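Local coordinates for probable fatty acyl-CoA transferase Rv3272 (Mycobacterium tuberculosis, PDB 5YX6), which binds fatty acyl-CoAs of varying chain length, palmitoyl-CoA most tightly, and probably acts in fatty acid metabolism as a family III CoA transferase, at residues A[173-185]-A[202-214]. Residues are numbered along the deposited sequence; the frame is centred on the assembly and turned at random.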
loop_
_atom_site.group_PDB
_atom_site.type_symbol
_atom_site.label_atom_id
_atom_site.label_comp_id
_atom_site.label_asym_id
_atom_site.label_seq_id
_atom_site.Cartn_x
_atom_site.Cartn_y
_atom_site.Cartn_z
ATOM N N LEU A 173 0.992 7.746 -0.374
ATOM C CA LEU A 173 0.521 6.376 -0.293
ATOM C C LEU A 173 1.091 5.532 -1.422
ATOM O O LEU A 173 1.346 4.345 -1.241
ATOM C CB LEU A 173 -1.008 6.315 -0.321
ATOM C CG LEU A 173 -1.683 6.597 -1.663
ATOM C CD1 LEU A 173 -2.985 5.833 -1.790
ATOM C CD2 LEU A 173 -1.915 8.085 -1.833
ATOM N N VAL A 174 1.307 6.145 -2.575
ATOM C CA VAL A 174 1.772 5.398 -3.736
ATOM C C VAL A 174 3.241 4.993 -3.581
ATOM O O VAL A 174 3.620 3.871 -3.920
ATOM C CB VAL A 174 1.566 6.206 -5.028
ATOM C CG1 VAL A 174 2.263 5.540 -6.198
ATOM C CG2 VAL A 174 0.085 6.348 -5.312
ATOM N N ASP A 175 4.049 5.905 -3.050
ATOM C CA ASP A 175 5.431 5.614 -2.679
ATOM C C ASP A 175 5.540 4.468 -1.682
ATOM O O ASP A 175 6.241 3.495 -1.917
ATOM C CB ASP A 175 6.098 6.849 -2.067
ATOM C CG ASP A 175 6.606 7.821 -3.109
ATOM O OD1 ASP A 175 6.590 7.471 -4.304
ATOM O OD2 ASP A 175 7.045 8.930 -2.726
ATOM N N ASN A 176 4.845 4.592 -0.558
ATOM C CA ASN A 176 5.015 3.632 0.512
ATOM C C ASN A 176 4.430 2.279 0.133
ATOM O O ASN A 176 5.041 1.243 0.412
ATOM C CB ASN A 176 4.413 4.173 1.805
ATOM C CG ASN A 176 5.184 5.391 2.332
ATOM O OD1 ASN A 176 6.418 5.382 2.409
ATOM N ND2 ASN A 176 4.460 6.447 2.680
ATOM N N ALA A 177 3.297 2.274 -0.559
ATOM C CA ALA A 177 2.750 1.018 -1.070
ATOM C C ALA A 177 3.681 0.382 -2.099
ATOM O O ALA A 177 3.857 -0.839 -2.109
ATOM C CB ALA A 177 1.363 1.230 -1.674
ATOM N N SER A 178 4.290 1.200 -2.955
ATOM C CA SER A 178 5.186 0.670 -3.985
ATOM C C SER A 178 6.411 0.024 -3.365
ATOM O O SER A 178 6.874 -1.006 -3.833
ATOM C CB SER A 178 5.623 1.765 -4.960
ATOM O OG SER A 178 4.539 2.172 -5.776
ATOM N N GLY A 179 6.929 0.629 -2.304
ATOM C CA GLY A 179 8.037 0.054 -1.564
ATOM C C GLY A 179 7.768 -1.346 -1.048
ATOM O O GLY A 179 8.612 -2.230 -1.164
ATOM N N HIS A 180 6.587 -1.559 -0.479
ATOM C CA HIS A 180 6.245 -2.876 0.052
ATOM C C HIS A 180 6.034 -3.912 -1.049
ATOM O O HIS A 180 6.345 -5.089 -0.850
ATOM C CB HIS A 180 5.007 -2.779 0.956
ATOM C CG HIS A 180 5.302 -2.138 2.276
ATOM N ND1 HIS A 180 6.124 -2.721 3.215
ATOM C CD2 HIS A 180 4.960 -0.927 2.777
ATOM C CE1 HIS A 180 6.243 -1.916 4.256
ATOM N NE2 HIS A 180 5.553 -0.818 4.012
ATOM N N VAL A 181 5.515 -3.481 -2.202
ATOM C CA VAL A 181 5.271 -4.400 -3.312
ATOM C C VAL A 181 6.594 -4.851 -3.936
ATOM O O VAL A 181 6.777 -6.027 -4.257
ATOM C CB VAL A 181 4.385 -3.761 -4.395
ATOM C CG1 VAL A 181 4.309 -4.679 -5.603
ATOM C CG2 VAL A 181 2.989 -3.503 -3.854
ATOM N N LEU A 182 7.524 -3.914 -4.069
ATOM C CA LEU A 182 8.863 -4.219 -4.539
ATOM C C LEU A 182 9.563 -5.206 -3.607
ATOM O O LEU A 182 10.192 -6.164 -4.067
ATOM C CB LEU A 182 9.690 -2.940 -4.662
ATOM C CG LEU A 182 11.109 -3.141 -5.188
ATOM C CD1 LEU A 182 11.121 -3.797 -6.567
ATOM C CD2 LEU A 182 11.820 -1.806 -5.231
ATOM N N ALA A 183 9.474 -4.946 -2.304
ATOM C CA ALA A 183 10.056 -5.827 -1.300
ATOM C C ALA A 183 9.457 -7.222 -1.419
ATOM O O ALA A 183 10.174 -8.229 -1.375
ATOM C CB ALA A 183 9.841 -5.266 0.100
ATOM N N GLN A 184 8.139 -7.269 -1.574
ATOM C CA GLN A 184 7.434 -8.521 -1.819
ATOM C C GLN A 184 8.029 -9.249 -3.035
ATOM O O GLN A 184 8.333 -10.446 -2.980
ATOM C CB GLN A 184 5.944 -8.240 -2.025
ATOM C CG GLN A 184 5.121 -9.391 -2.567
ATOM C CD GLN A 184 3.831 -8.917 -3.215
ATOM O OE1 GLN A 184 3.662 -8.995 -4.434
ATOM N NE2 GLN A 184 2.913 -8.415 -2.400
ATOM N N ALA A 185 8.231 -8.509 -4.117
ATOM C CA ALA A 185 8.709 -9.105 -5.353
ATOM C C ALA A 185 10.154 -9.598 -5.247
ATOM O O ALA A 185 10.506 -10.624 -5.815
ATOM C CB ALA A 185 8.574 -8.117 -6.473
ATOM N N VAL A 202 12.804 -8.707 -11.986
ATOM C CA VAL A 202 11.580 -8.270 -11.361
ATOM C C VAL A 202 11.302 -6.795 -11.692
ATOM O O VAL A 202 12.217 -5.970 -11.679
ATOM C CB VAL A 202 11.680 -8.503 -9.838
ATOM C CG1 VAL A 202 10.697 -7.666 -9.095
ATOM C CG2 VAL A 202 11.495 -9.975 -9.526
ATOM N N GLN A 203 10.050 -6.470 -12.009
ATOM C CA GLN A 203 9.689 -5.092 -12.351
ATOM C C GLN A 203 8.422 -4.657 -11.621
ATOM O O GLN A 203 7.425 -5.381 -11.585
ATOM C CB GLN A 203 9.516 -4.927 -13.866
ATOM C CG GLN A 203 10.816 -5.083 -14.646
ATOM C CD GLN A 203 10.634 -4.982 -16.155
ATOM O OE1 GLN A 203 10.299 -5.964 -16.819
ATOM N NE2 GLN A 203 10.877 -3.794 -16.705
ATOM N N VAL A 204 8.483 -3.479 -11.013
ATOM C CA VAL A 204 7.346 -2.908 -10.301
ATOM C C VAL A 204 7.140 -1.461 -10.736
ATOM O O VAL A 204 8.069 -0.656 -10.674
ATOM C CB VAL A 204 7.549 -2.956 -8.777
ATOM C CG1 VAL A 204 6.408 -2.236 -8.060
ATOM C CG2 VAL A 204 7.659 -4.383 -8.299
ATOM N N ALA A 205 5.939 -1.143 -11.216
ATOM C CA ALA A 205 5.598 0.232 -11.596
ATOM C C ALA A 205 4.678 0.878 -10.559
ATOM O O ALA A 205 3.697 0.267 -10.120
ATOM C CB ALA A 205 4.955 0.259 -12.964
ATOM N N MET A 206 5.011 2.101 -10.152
ATOM C CA MET A 206 4.202 2.826 -9.179
ATOM C C MET A 206 2.777 2.999 -9.695
ATOM O O MET A 206 1.803 2.896 -8.939
ATOM C CB MET A 206 4.824 4.184 -8.856
ATOM C CG MET A 206 5.969 4.140 -7.840
ATOM S SD MET A 206 6.901 5.699 -7.775
ATOM C CE MET A 206 5.634 6.847 -7.248
ATOM N N TYR A 207 2.659 3.252 -10.989
ATOM C CA TYR A 207 1.353 3.366 -11.608
ATOM C C TYR A 207 0.530 2.094 -11.420
ATOM O O TYR A 207 -0.654 2.161 -11.066
ATOM C CB TYR A 207 1.504 3.687 -13.088
ATOM C CG TYR A 207 0.194 3.877 -13.819
ATOM C CD1 TYR A 207 -0.522 5.062 -13.699
ATOM C CD2 TYR A 207 -0.298 2.896 -14.667
ATOM C CE1 TYR A 207 -1.708 5.252 -14.384
ATOM C CE2 TYR A 207 -1.479 3.077 -15.353
ATOM C CZ TYR A 207 -2.175 4.258 -15.212
ATOM O OH TYR A 207 -3.350 4.441 -15.896
ATOM N N ASP A 208 1.162 0.943 -11.654
ATOM C CA ASP A 208 0.489 -0.351 -11.525
ATOM C C ASP A 208 0.024 -0.580 -10.094
ATOM O O ASP A 208 -1.061 -1.102 -9.869
ATOM C CB ASP A 208 1.406 -1.494 -11.973
ATOM C CG ASP A 208 1.694 -1.465 -13.469
ATOM O OD1 ASP A 208 1.081 -0.621 -14.159
ATOM O OD2 ASP A 208 2.523 -2.280 -13.953
ATOM N N VAL A 209 0.843 -0.169 -9.134
ATOM C CA VAL A 209 0.475 -0.270 -7.736
ATOM C C VAL A 209 -0.736 0.607 -7.418
ATOM O O VAL A 209 -1.650 0.176 -6.718
ATOM C CB VAL A 209 1.643 0.112 -6.830
ATOM C CG1 VAL A 209 1.202 0.074 -5.367
ATOM C CG2 VAL A 209 2.828 -0.839 -7.067
ATOM N N ALA A 210 -0.737 1.831 -7.941
ATOM C CA ALA A 210 -1.811 2.784 -7.687
ATOM C C ALA A 210 -3.128 2.287 -8.262
ATOM O O ALA A 210 -4.163 2.350 -7.598
ATOM C CB ALA A 210 -1.470 4.145 -8.266
ATOM N N VAL A 211 -3.071 1.781 -9.492
ATOM C CA VAL A 211 -4.230 1.163 -10.129
ATOM C C VAL A 211 -4.724 0.018 -9.248
ATOM O O VAL A 211 -5.916 -0.099 -8.971
ATOM C CB VAL A 211 -3.886 0.654 -11.553
ATOM C CG1 VAL A 211 -4.902 -0.362 -12.030
ATOM C CG2 VAL A 211 -3.784 1.826 -12.539
ATOM N N GLY A 212 -3.788 -0.800 -8.780
ATOM C CA GLY A 212 -4.115 -1.913 -7.912
ATOM C C GLY A 212 -4.826 -1.508 -6.637
ATOM O O GLY A 212 -5.756 -2.177 -6.212
ATOM N N LEU A 213 -4.394 -0.415 -6.022
ATOM C CA LEU A 213 -5.041 0.071 -4.804
ATOM C C LEU A 213 -6.503 0.481 -5.017
ATOM O O LEU A 213 -7.287 0.455 -4.078
ATOM C CB LEU A 213 -4.248 1.244 -4.215
ATOM C CG LEU A 213 -2.836 0.890 -3.722
ATOM C CD1 LEU A 213 -2.102 2.144 -3.267
ATOM C CD2 LEU A 213 -2.877 -0.146 -2.587
ATOM N N GLN A 214 -6.860 0.823 -6.253
ATOM C CA GLN A 214 -8.210 1.263 -6.591
ATOM C C GLN A 214 -8.977 0.219 -7.402
ATOM O O GLN A 214 -9.962 0.539 -8.065
ATOM C CB GLN A 214 -8.164 2.551 -7.415
ATOM C CG GLN A 214 -7.234 3.630 -6.932
ATOM C CD GLN A 214 -7.034 4.689 -8.001
ATOM O OE1 GLN A 214 -7.809 5.647 -8.092
ATOM N NE2 GLN A 214 -5.998 4.525 -8.818
#
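V202 presses CG1 onto the CB of A185 at 3.4 Å, tighter than usual for two carbons, where the strand runs antiparallel to helix 173-185. The next inward residue, V204, splits its branches between two neighbours: CG1, anti to the backbone N (chi1 175°), meets CG1 of V181, and CG2 lies 3.9 Å from CD1 of L182. L182 also reaches L130 of the adjacent strand. The chain then turns into helix 206-213, whose axis crosses that of helix 173-185 at 103°. At the turn, CG of M206 lies 3.2 Å from OG of S178, and a bend at chi3 (62°) carries CE to V174 CG1 and to OD1 of D175, the inferred nucleophile. The S178 hydroxyl itself is satisfied inside its own helix: OG donates to V174 O at 2.7 Å, on the opposite face of that carbonyl from the backbone N of S178, which shares the acceptor. V209 follows, its CG1 3.9 Å from the CB of A177 and its CG2 tip to tip with that of V181. A210 sets its CB against V174 CG2, and L213 closes the row, CD1 touching A177 and L173. Helix 173-185 thus belongs to the beta-alpha-beta crossover between strands 126-131 and 201-205 of the parallel Rossmann-type sheet, which an antiparallel strand of the second subunit extends at V202 and Q203.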